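Local coordinates for protein oxidoreductase (Methanosarcina mazei, PDB 3KA7) that binds flavin-adenine dinucleotide and is probably an oxidoreductase of the flavin-containing amine oxidoreductase family, its substrate not established, at residues I284-D289 / K360-L365; K45-S50 / K325-C330; A379-D384 / G400-G405; H55-G60 / I407-V412. All coordinates share one frame; numbering follows the deposited sequence.

Interaction 1: residues I284-D289 / K360-L365; sequences ICLAAD and KRYEVL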
# COMPACT_ATOMS: atom_id res chain seq x y z
N ILE A 284 -6.94 0.99 -13.07
CA ILE A 284 -7.38 1.59 -14.32
C ILE A 284 -7.25 3.09 -14.20
O ILE A 284 -7.91 3.70 -13.35
CB ILE A 284 -8.83 1.19 -14.66
CG1 ILE A 284 -8.95 -0.33 -14.79
CG2 ILE A 284 -9.31 1.91 -15.94
CD1 ILE A 284 -10.38 -0.81 -15.01
N CYS A 285 -6.42 3.70 -15.04
CA CYS A 285 -6.20 5.15 -15.02
C CYS A 285 -7.04 5.80 -16.11
O CYS A 285 -6.99 5.37 -17.26
CB CYS A 285 -4.72 5.47 -15.25
SG CYS A 285 -3.63 4.74 -13.98
N LEU A 286 -7.80 6.83 -15.75
CA LEU A 286 -8.69 7.52 -16.69
C LEU A 286 -8.18 8.92 -16.94
O LEU A 286 -7.76 9.60 -16.01
CB LEU A 286 -10.11 7.59 -16.13
CG LEU A 286 -10.73 6.29 -15.62
CD1 LEU A 286 -12.12 6.54 -15.05
CD2 LEU A 286 -10.78 5.21 -16.72
N ALA A 287 -8.21 9.34 -18.20
CA ALA A 287 -7.92 10.71 -18.55
C ALA A 287 -9.28 11.39 -18.63
O ALA A 287 -10.01 11.21 -19.59
CB ALA A 287 -7.20 10.77 -19.89
N ALA A 288 -9.66 12.13 -17.59
CA ALA A 288 -11.01 12.67 -17.53
C ALA A 288 -11.06 14.11 -18.03
O ALA A 288 -10.18 14.89 -17.74
CB ALA A 288 -11.55 12.58 -16.10
N ASP A 289 -12.12 14.45 -18.77
CA ASP A 289 -12.30 15.82 -19.29
C ASP A 289 -13.17 16.65 -18.34
O ASP A 289 -13.49 17.82 -18.63
CB ASP A 289 -12.97 15.77 -20.66
CG ASP A 289 -12.20 14.94 -21.64
OD1 ASP A 289 -11.18 15.44 -22.15
OD2 ASP A 289 -12.59 13.78 -21.89
N LYS A 360 -20.39 10.25 -18.37
CA LYS A 360 -19.28 11.16 -18.13
C LYS A 360 -18.26 11.10 -19.26
O LYS A 360 -18.18 10.11 -20.00
CB LYS A 360 -18.60 10.87 -16.78
CG LYS A 360 -19.50 11.08 -15.59
CD LYS A 360 -19.78 12.56 -15.36
CE LYS A 360 -20.38 12.78 -13.98
NZ LYS A 360 -20.92 14.17 -13.84
N ARG A 361 -17.48 12.16 -19.38
CA ARG A 361 -16.54 12.31 -20.48
C ARG A 361 -15.13 11.96 -20.01
O ARG A 361 -14.48 12.73 -19.31
CB ARG A 361 -16.60 13.76 -20.99
CG ARG A 361 -15.65 14.10 -22.11
CD ARG A 361 -15.66 13.03 -23.17
NE ARG A 361 -16.77 13.17 -24.10
CZ ARG A 361 -16.69 13.77 -25.29
NH1 ARG A 361 -15.54 14.30 -25.70
NH2 ARG A 361 -17.76 13.84 -26.07
N TYR A 362 -14.65 10.79 -20.41
CA TYR A 362 -13.29 10.37 -20.08
C TYR A 362 -12.82 9.32 -21.08
O TYR A 362 -13.63 8.78 -21.84
CB TYR A 362 -13.23 9.77 -18.66
CG TYR A 362 -14.10 8.54 -18.51
CD1 TYR A 362 -13.60 7.28 -18.79
CD2 TYR A 362 -15.43 8.65 -18.13
CE1 TYR A 362 -14.40 6.16 -18.70
CE2 TYR A 362 -16.23 7.54 -18.02
CZ TYR A 362 -15.71 6.29 -18.31
OH TYR A 362 -16.50 5.18 -18.22
N GLU A 363 -11.53 9.03 -21.06
CA GLU A 363 -10.98 7.93 -21.83
C GLU A 363 -10.11 7.09 -20.91
O GLU A 363 -9.47 7.60 -19.98
CB GLU A 363 -10.13 8.44 -22.99
CG GLU A 363 -10.88 9.37 -23.95
CD GLU A 363 -9.95 10.18 -24.84
OE1 GLU A 363 -9.04 10.85 -24.30
OE2 GLU A 363 -10.14 10.15 -26.08
N VAL A 364 -10.08 5.79 -21.15
CA VAL A 364 -9.15 4.94 -20.43
C VAL A 364 -7.74 5.24 -20.93
O VAL A 364 -7.45 5.12 -22.12
CB VAL A 364 -9.49 3.47 -20.65
CG1 VAL A 364 -8.44 2.58 -19.98
CG2 VAL A 364 -10.90 3.18 -20.13
N LEU A 365 -6.86 5.63 -20.01
CA LEU A 365 -5.51 6.04 -20.34
C LEU A 365 -4.54 4.86 -20.31
O LEU A 365 -3.77 4.65 -21.25
CB LEU A 365 -5.05 7.14 -19.38
CG LEU A 365 -3.69 7.83 -19.54
CD1 LEU A 365 -3.54 8.52 -20.90
CD2 LEU A 365 -3.44 8.81 -18.39
O HOH W 1 -9.71 12.40 -22.02
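L286, A287 and A288 pair with V364, E363 and Y362 as antiparallel beta bridges, the two short strand axes coming within 4.3 Å at 142° between their N-to-C directions. The pairing adds the outermost strand, 362-370, to strand 280-288 of the mixed sheet, whose C285 side chain is about 9 Å from the bound FAD. Four backbone hydrogen bonds set the register: L365 N to C285 O, A287 N to E363 O, E363 N to A287 O, and D289 N to R361 O. A287 and E363 form the hydrogen-bonded pair, while L286-V364 and A288-Y362 are non-hydrogen-bonded and bring their CA atoms closer together.

On the face carrying L286, A288, Y362 and V364, L286 lies beside the tyrosine and points the same way. Its CD1 sits over one face of the Y362 ring, 4.1 Å from Y362 CD1, and its CD2 meets V364 CG2 at 4.0 Å. Helix 342-356 covers this face through L350 and L353. On the other face, A287 CB approaches L365 CB at 4.2 Å.

At the strand end, the carboxylate of D289 crosses R361, its plane 82° from the guanidinium. The approach is made by aliphatic carbon, with D289 OD2 3.1 Å from R361 CG, whereas D289 OD2 and R361 NE remain 4.8 Å apart. A water, 2.7 Å from A287 O, lies at hydrogen-bonding distance from both that carbonyl and E363 OE1.

Interaction 2: residues K45-S50 / K325-C330; sequences KGFQLS and KHLTMC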
# COMPACT_ATOMS: atom_id res chain seq x y z
N LYS A 45 1.82 10.20 -21.51
CA LYS A 45 0.92 11.06 -22.29
C LYS A 45 0.54 12.37 -21.58
O LYS A 45 -0.61 12.81 -21.65
CB LYS A 45 -0.31 10.27 -22.72
CG LYS A 45 0.05 9.14 -23.67
CD LYS A 45 -1.16 8.43 -24.24
CE LYS A 45 -0.72 7.38 -25.26
NZ LYS A 45 -1.84 6.54 -25.72
N GLY A 46 1.51 12.99 -20.91
CA GLY A 46 1.29 14.27 -20.26
C GLY A 46 0.74 14.15 -18.85
O GLY A 46 0.51 15.15 -18.19
N PHE A 47 0.52 12.91 -18.40
CA PHE A 47 0.04 12.63 -17.05
C PHE A 47 1.16 12.09 -16.18
O PHE A 47 2.06 11.40 -16.68
CB PHE A 47 -1.07 11.58 -17.08
CG PHE A 47 -2.38 12.09 -17.62
CD1 PHE A 47 -3.38 12.49 -16.75
CD2 PHE A 47 -2.62 12.15 -18.98
CE1 PHE A 47 -4.60 12.96 -17.23
CE2 PHE A 47 -3.83 12.61 -19.47
CZ PHE A 47 -4.83 13.01 -18.59
N GLN A 48 1.12 12.39 -14.89
CA GLN A 48 2.01 11.75 -13.93
C GLN A 48 1.28 10.56 -13.31
O GLN A 48 0.62 10.70 -12.29
CB GLN A 48 2.43 12.73 -12.83
CG GLN A 48 3.41 13.80 -13.29
CD GLN A 48 4.72 13.22 -13.79
OE1 GLN A 48 5.07 13.36 -14.97
NE2 GLN A 48 5.46 12.56 -12.90
N LEU A 49 1.36 9.41 -13.98
CA LEU A 49 0.81 8.18 -13.43
C LEU A 49 1.82 7.68 -12.39
O LEU A 49 2.75 8.40 -12.02
CB LEU A 49 0.59 7.15 -14.54
CG LEU A 49 -0.31 7.60 -15.71
CD1 LEU A 49 -0.61 6.44 -16.70
CD2 LEU A 49 -1.60 8.22 -15.18
N SER A 50 1.66 6.45 -11.92
CA SER A 50 2.59 5.94 -10.93
C SER A 50 3.00 4.52 -11.24
O SER A 50 2.36 3.83 -12.05
CB SER A 50 1.99 5.98 -9.53
OG SER A 50 1.14 4.87 -9.31
N LYS A 325 -7.67 18.65 -17.60
CA LYS A 325 -7.87 17.21 -17.45
C LYS A 325 -7.77 16.85 -15.98
O LYS A 325 -7.09 17.53 -15.22
CB LYS A 325 -6.81 16.43 -18.24
CG LYS A 325 -6.89 16.57 -19.76
CD LYS A 325 -8.27 16.20 -20.28
CE LYS A 325 -8.40 16.50 -21.77
NZ LYS A 325 -7.48 15.67 -22.60
N HIS A 326 -8.46 15.78 -15.59
CA HIS A 326 -8.24 15.19 -14.27
C HIS A 326 -7.68 13.78 -14.45
O HIS A 326 -7.92 13.12 -15.46
CB HIS A 326 -9.55 15.13 -13.46
CG HIS A 326 -9.86 16.39 -12.72
ND1 HIS A 326 -9.10 16.84 -11.66
CD2 HIS A 326 -10.85 17.30 -12.89
CE1 HIS A 326 -9.60 17.97 -11.21
NE2 HIS A 326 -10.67 18.27 -11.93
N LEU A 327 -6.90 13.35 -13.46
CA LEU A 327 -6.42 11.98 -13.41
C LEU A 327 -7.27 11.24 -12.40
O LEU A 327 -7.22 11.54 -11.21
CB LEU A 327 -4.96 11.95 -12.97
CG LEU A 327 -4.31 10.57 -12.76
CD1 LEU A 327 -4.51 9.64 -13.97
CD2 LEU A 327 -2.83 10.74 -12.41
N THR A 328 -8.05 10.28 -12.88
CA THR A 328 -8.92 9.50 -12.01
C THR A 328 -8.44 8.06 -12.08
O THR A 328 -8.36 7.48 -13.17
CB THR A 328 -10.37 9.59 -12.49
OG1 THR A 328 -10.73 10.98 -12.62
CG2 THR A 328 -11.32 8.89 -11.50
N MSE A 329 -8.11 7.50 -10.92
CA MSE A 329 -7.57 6.13 -10.86
C MSE A 329 -8.46 5.20 -10.05
O MSE A 329 -8.91 5.55 -8.95
CB MSE A 329 -6.14 6.14 -10.31
CG MSE A 329 -5.18 6.91 -11.22
SE MSE A 329 -3.35 6.84 -10.62
CE MSE A 329 -3.50 7.80 -8.98
N CYS A 330 -8.72 4.02 -10.60
CA CYS A 330 -9.62 3.04 -10.03
C CYS A 330 -8.84 1.80 -9.60
O CYS A 330 -7.90 1.41 -10.27
CB CYS A 330 -10.63 2.60 -11.08
SG CYS A 330 -11.44 3.98 -11.94
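F47 and L327 run alongside one another with their side chains pointing opposite ways. L327 CB lies at the edge of the phenylalanine ring, near its plane and 4.1 Å from F47 CD1; L327 CD1 is equally far from that ring atom. The carbonyl H326 O also sits at the ring edge, 3.8 Å from F47 CE1. At the far end of the ring, K325 stands roughly perpendicular to F47 and offers CB to F47 CZ at 4.0 Å. Its bent chain then leads NZ away towards a long, weak ion pair with D289.

The L327 CG is anti to the backbone N (chi1 175°), and its two methyls divide between neighbours. CD1 meets L49 CD2 at 3.5 Å, tighter than ordinary van der Waals contact, while CD2 lies 3.5 Å from Q48 O. That carbonyl oxygen is buried here and has no polar partner in the model.

The two strands belong to different sheets: 47-50 pairs with 41-44 in a two-stranded hairpin, and 326-334 is an inner strand of the mixed sheet. Their axes run 18° from parallel but 8.6 Å apart, too far for backbone pairing, and the hairpin therefore packs on the sheet through side chains. F47 also reaches A287 and L365 of the next two strands, 280-288 and 362-370, and L49 touches L365 and L366. The selenomethionine M329 directs its CB towards the hairpin and lies against C285 and F54, the latter an FAD-binding residue.

Interaction 3: residues A379-D384 / G400-G405; sequences AASGTD and GAKGKG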
# COMPACT_ATOMS: atom_id res chain seq x y z
N ALA A 379 3.36 -9.29 1.07
CA ALA A 379 2.68 -10.10 2.08
C ALA A 379 1.31 -9.49 2.32
O ALA A 379 1.21 -8.28 2.57
CB ALA A 379 3.47 -10.11 3.37
N ALA A 380 0.27 -10.31 2.25
CA ALA A 380 -1.09 -9.82 2.39
C ALA A 380 -1.26 -9.15 3.73
O ALA A 380 -0.77 -9.65 4.75
CB ALA A 380 -2.08 -10.94 2.25
N SER A 381 -1.96 -8.03 3.75
CA SER A 381 -2.21 -7.37 5.02
C SER A 381 -2.73 -8.35 6.04
O SER A 381 -3.56 -9.19 5.74
CB SER A 381 -3.19 -6.22 4.85
OG SER A 381 -2.48 -5.01 4.71
N GLY A 382 -2.25 -8.21 7.27
CA GLY A 382 -2.64 -9.08 8.37
C GLY A 382 -1.80 -10.34 8.49
O GLY A 382 -2.02 -11.13 9.41
N THR A 383 -0.86 -10.54 7.56
CA THR A 383 -0.03 -11.76 7.56
C THR A 383 1.48 -11.49 7.65
O THR A 383 2.30 -12.42 7.71
CB THR A 383 -0.28 -12.63 6.29
OG1 THR A 383 0.35 -12.02 5.15
CG2 THR A 383 -1.77 -12.81 6.03
N ASP A 384 1.88 -10.22 7.67
CA ASP A 384 3.31 -9.93 7.64
C ASP A 384 4.11 -10.63 8.72
O ASP A 384 3.66 -10.70 9.88
CB ASP A 384 3.57 -8.43 7.70
CG ASP A 384 3.01 -7.71 6.52
OD1 ASP A 384 3.80 -7.20 5.69
OD2 ASP A 384 1.76 -7.69 6.41
N GLY A 400 6.62 -6.44 2.28
CA GLY A 400 6.67 -7.86 2.64
C GLY A 400 7.02 -8.04 4.10
O GLY A 400 7.11 -9.17 4.61
N ALA A 401 7.23 -6.92 4.79
CA ALA A 401 7.53 -6.93 6.22
C ALA A 401 6.97 -5.67 6.88
O ALA A 401 7.72 -4.89 7.48
CB ALA A 401 9.02 -7.01 6.45
N LYS A 402 5.66 -5.48 6.79
CA LYS A 402 5.00 -4.28 7.34
C LYS A 402 4.76 -4.41 8.83
O LYS A 402 4.54 -5.52 9.34
CB LYS A 402 3.65 -4.05 6.65
CG LYS A 402 3.75 -3.90 5.14
CD LYS A 402 2.41 -3.54 4.50
CE LYS A 402 1.41 -4.70 4.60
NZ LYS A 402 1.96 -5.99 4.01
N GLY A 403 4.81 -3.27 9.53
CA GLY A 403 4.36 -3.22 10.92
C GLY A 403 2.88 -3.54 11.02
O GLY A 403 2.08 -3.11 10.18
N LYS A 404 2.50 -4.30 12.04
CA LYS A 404 1.10 -4.70 12.16
C LYS A 404 0.18 -3.50 12.28
O LYS A 404 0.46 -2.55 13.02
CB LYS A 404 0.91 -5.64 13.36
CG LYS A 404 1.66 -6.94 13.26
CD LYS A 404 1.36 -7.86 14.43
CE LYS A 404 2.37 -8.98 14.48
NZ LYS A 404 1.70 -10.30 14.58
N GLY A 405 -0.93 -3.54 11.55
CA GLY A 405 -1.97 -2.53 11.69
C GLY A 405 -1.83 -1.28 10.84
O GLY A 405 -2.75 -0.46 10.79
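D384 and K402 bury the most surface in this contact, and their charged ends meet in a salt bridge. D384 OD1 takes two bonds from the same lysine residue. NZ arrives at 2.8 Å on the syn lone pair, the side of the other carboxylate oxygen, and the backbone N of K402 arrives at 2.8 Å from above the carboxylate plane, 46° out of it. A weak bond from K402 NZ to D384 OD2, 2.9 Å, spreads the ammonium over both oxygens.

The K402 side chain folds back to do this: chi3 of -68° turns CE, and chi4 of -55° turns NZ. A379 supplies a further acceptor, its O taking a bond from K402 NZ at 2.8 Å, and its CB packs against G400. D399 O, just ahead of the 400-405 loop, also accepts from K402 NZ. In the other loop, A380 to T383 forms a type II beta turn, with A380 O taking bonds from T383 N and OG1.

The ammonium is thus held by a carboxylate and two main-chain carbonyls in a buried setting, which would favour its charged form and tie together two loops next to the FAD-binding residues R378 and D399.

Interaction 4: residues H55-G60 / I407-V412; sequences HMLPNG and IEVEGV. With FAD (flavin-adenine dinucleotide), chain B.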
# COMPACT_ATOMS: atom_id res chain seq x y z
N HIS A 55 -0.72 7.66 -5.52
CA HIS A 55 -0.37 9.05 -5.14
C HIS A 55 -1.03 9.50 -3.84
O HIS A 55 -1.41 10.67 -3.69
CB HIS A 55 -0.73 10.02 -6.27
CG HIS A 55 0.14 9.89 -7.48
ND1 HIS A 55 -0.35 9.97 -8.77
CD2 HIS A 55 1.48 9.69 -7.60
CE1 HIS A 55 0.65 9.83 -9.62
NE2 HIS A 55 1.76 9.65 -8.94
N MSE A 56 -1.16 8.57 -2.89
CA MSE A 56 -1.93 8.85 -1.68
C MSE A 56 -1.32 8.12 -0.49
O MSE A 56 -0.86 6.98 -0.62
CB MSE A 56 -3.38 8.42 -1.91
CG MSE A 56 -4.35 8.76 -0.80
SE MSE A 56 -6.17 8.37 -1.33
CE MSE A 56 -6.62 10.16 -1.98
N LEU A 57 -1.30 8.79 0.67
CA LEU A 57 -0.88 8.19 1.94
C LEU A 57 -2.13 7.84 2.76
O LEU A 57 -3.02 8.68 2.93
CB LEU A 57 -0.01 9.16 2.75
CG LEU A 57 1.30 9.65 2.12
CD1 LEU A 57 2.10 10.50 3.11
CD2 LEU A 57 2.13 8.49 1.62
N PRO A 58 -2.20 6.60 3.27
CA PRO A 58 -3.37 6.16 4.01
C PRO A 58 -3.71 7.05 5.22
O PRO A 58 -4.90 7.27 5.53
CB PRO A 58 -2.98 4.75 4.46
CG PRO A 58 -2.08 4.28 3.37
CD PRO A 58 -1.25 5.50 3.03
N ASN A 59 -2.68 7.54 5.91
CA ASN A 59 -2.92 8.42 7.06
C ASN A 59 -2.46 9.86 6.82
O ASN A 59 -2.27 10.63 7.77
CB ASN A 59 -2.26 7.86 8.32
CG ASN A 59 -2.86 6.54 8.78
OD1 ASN A 59 -2.17 5.52 8.79
ND2 ASN A 59 -4.12 6.56 9.19
N GLY A 60 -2.27 10.21 5.55
CA GLY A 60 -2.03 11.60 5.15
C GLY A 60 -0.86 12.23 5.88
O GLY A 60 0.19 11.60 6.04
N ILE A 407 -1.86 0.51 7.25
CA ILE A 407 -2.32 0.31 5.87
C ILE A 407 -1.16 0.63 4.93
O ILE A 407 -0.57 1.71 5.02
CB ILE A 407 -3.48 1.28 5.54
CG1 ILE A 407 -4.71 0.99 6.40
CG2 ILE A 407 -3.86 1.20 4.07
CD1 ILE A 407 -5.88 1.97 6.13
N GLU A 408 -0.81 -0.31 4.05
CA GLU A 408 0.09 -0.02 2.93
C GLU A 408 1.40 0.66 3.36
O GLU A 408 2.11 0.13 4.21
CB GLU A 408 -0.64 0.81 1.86
CG GLU A 408 -1.96 0.21 1.35
CD GLU A 408 -1.77 -1.03 0.48
OE1 GLU A 408 -0.62 -1.33 0.07
OE2 GLU A 408 -2.78 -1.71 0.19
N VAL A 409 1.72 1.84 2.81
CA VAL A 409 3.01 2.46 3.18
C VAL A 409 3.15 2.90 4.64
O VAL A 409 4.27 3.07 5.13
CB VAL A 409 3.46 3.60 2.22
CG1 VAL A 409 3.55 3.07 0.78
CG2 VAL A 409 2.53 4.80 2.31
N GLU A 410 2.04 3.06 5.34
CA GLU A 410 2.11 3.33 6.78
C GLU A 410 2.70 2.09 7.47
O GLU A 410 3.56 2.19 8.36
CB GLU A 410 0.74 3.69 7.35
CG GLU A 410 -0.02 4.79 6.59
CD GLU A 410 0.65 6.16 6.63
OE1 GLU A 410 1.70 6.32 7.30
OE2 GLU A 410 0.10 7.09 5.99
N GLY A 411 2.27 0.91 7.03
CA GLY A 411 2.87 -0.33 7.50
C GLY A 411 4.33 -0.45 7.11
O GLY A 411 5.14 -0.93 7.88
N VAL A 412 4.67 -0.03 5.89
CA VAL A 412 6.06 -0.06 5.48
C VAL A 412 6.89 0.81 6.42
O VAL A 412 7.94 0.38 6.91
CB VAL A 412 6.24 0.45 4.03
CG1 VAL A 412 7.73 0.63 3.72
CG2 VAL A 412 5.59 -0.51 3.06
PA FAD B . 9.35 -1.89 -3.60
O1A FAD B . 8.96 -3.34 -3.72
O2A FAD B . 8.42 -0.88 -4.24
O5B FAD B . 10.82 -1.69 -4.21
C5B FAD B . 11.72 -2.79 -4.27
C4B FAD B . 12.88 -2.29 -5.13
O4B FAD B . 13.92 -3.25 -5.21
C3B FAD B . 12.42 -2.01 -6.56
O3B FAD B . 12.74 -0.68 -6.93
C2B FAD B . 13.19 -3.03 -7.40
O2B FAD B . 13.52 -2.55 -8.69
C1B FAD B . 14.41 -3.30 -6.54
N9A FAD B . 15.03 -4.62 -6.73
C8A FAD B . 14.42 -5.86 -6.86
N7A FAD B . 15.41 -6.80 -6.95
C5A FAD B . 16.61 -6.16 -6.86
C6A FAD B . 17.92 -6.61 -6.92
N6A FAD B . 18.18 -7.91 -6.95
N1A FAD B . 18.95 -5.70 -6.80
C2A FAD B . 18.69 -4.35 -6.65
N3A FAD B . 17.38 -3.90 -6.61
C4A FAD B . 16.38 -4.81 -6.72
N1 FAD B . 0.37 2.24 -0.91
C2 FAD B . -0.12 3.36 -0.27
O2 FAD B . 0.33 3.69 0.83
N3 FAD B . -1.14 4.09 -0.87
C4 FAD B . -1.67 3.70 -2.09
O4 FAD B . -2.58 4.35 -2.62
C4X FAD B . -1.18 2.57 -2.73
N5 FAD B . -1.72 2.17 -3.94
C5X FAD B . -1.21 1.05 -4.57
C6 FAD B . -1.73 0.64 -5.80
C7 FAD B . -1.21 -0.47 -6.45
C7M FAD B . -1.79 -0.89 -7.78
C8 FAD B . -0.17 -1.17 -5.86
C8M FAD B . 0.42 -2.39 -6.52
C9 FAD B . 0.35 -0.78 -4.62
C9A FAD B . -0.17 0.34 -3.98
N10 FAD B . 0.34 0.74 -2.75
C10 FAD B . -0.15 1.85 -2.13
C1' FAD B . 1.39 -0.06 -2.05
C2' FAD B . 2.75 0.61 -2.29
O2' FAD B . 2.89 0.94 -3.67
C3' FAD B . 3.86 -0.36 -1.86
O3' FAD B . 3.53 -0.90 -0.59
C4' FAD B . 5.25 0.25 -1.76
O4' FAD B . 5.59 1.00 -2.90
C5' FAD B . 6.23 -0.92 -1.66
O5' FAD B . 7.47 -0.40 -1.26
P FAD B . 8.64 -1.37 -0.82
O1P FAD B . 9.43 -0.70 0.29
O2P FAD B . 8.14 -2.76 -0.49
O3P FAD B . 9.65 -1.48 -2.07
O HOH W 2 -2.77 2.68 8.76
O HOH W 3 1.50 9.36 6.92
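The flavin end of the FAD pocket is built here, where the 55-60 loop meets the start of helix 408-421. P58 and E410 lie flank to flank, heading opposite ways, with P58 CB 3.6 Å from E410 CG. The proline ring also packs on I407, its CG 3.6 Å from I407 CG2. The L57 and V409 side chains are nearly perpendicular, L57 CD2 3.8 Å from V409 CG2.

E410 OE2 receives the backbone N of N59 at 2.8 Å, on its anti side and 34° out of the carboxylate plane. E410 CG is anti to the carbonyl carbon (chi1 -51°), and CD then folds back at chi2 of -65°. N59 lies in a type I turn from L57 to G60. A water sits within hydrogen-bonding distance of E410 OE2 and G60 O; another joins N59 OD1 to I407 N. The other carboxylate oxygen, E410 OE1, is hydrogen-bonded to L65 N, and N59 ND2 to G186 O.

Flavin N3 gives a weak bond to M56 O at 2.9 Å. V409 N points at flavin O2, although that oxygen's place is less certain. This is consistent with glutathione-reductase-type flavoproteins, amine oxidases among them, where a helix begins near flavin N1 and O2.

Interactions 1 and 2 share the mixed sheet: strands 280-288 and 326-334 are neighbours, and L286 N lies 2.7 Å from T328 O, a probable hydrogen bond, with the contact centres about 8 Å apart. Interaction 2 leads on towards the flavin, since H55 of interaction 4 packs on Q48, L49 and S50 and on M329. Interactions 3 and 4 meet through the helix start, where G403 N is 2.9 Å from G411 O, again a probable hydrogen bond, their centres about 13 Å apart. Interaction 4 touches FAD itself, while the K402 side chain of interaction 3 is about 6 Å from it. Interactions 1 and 3 are farthest apart, about 33 Å between centres.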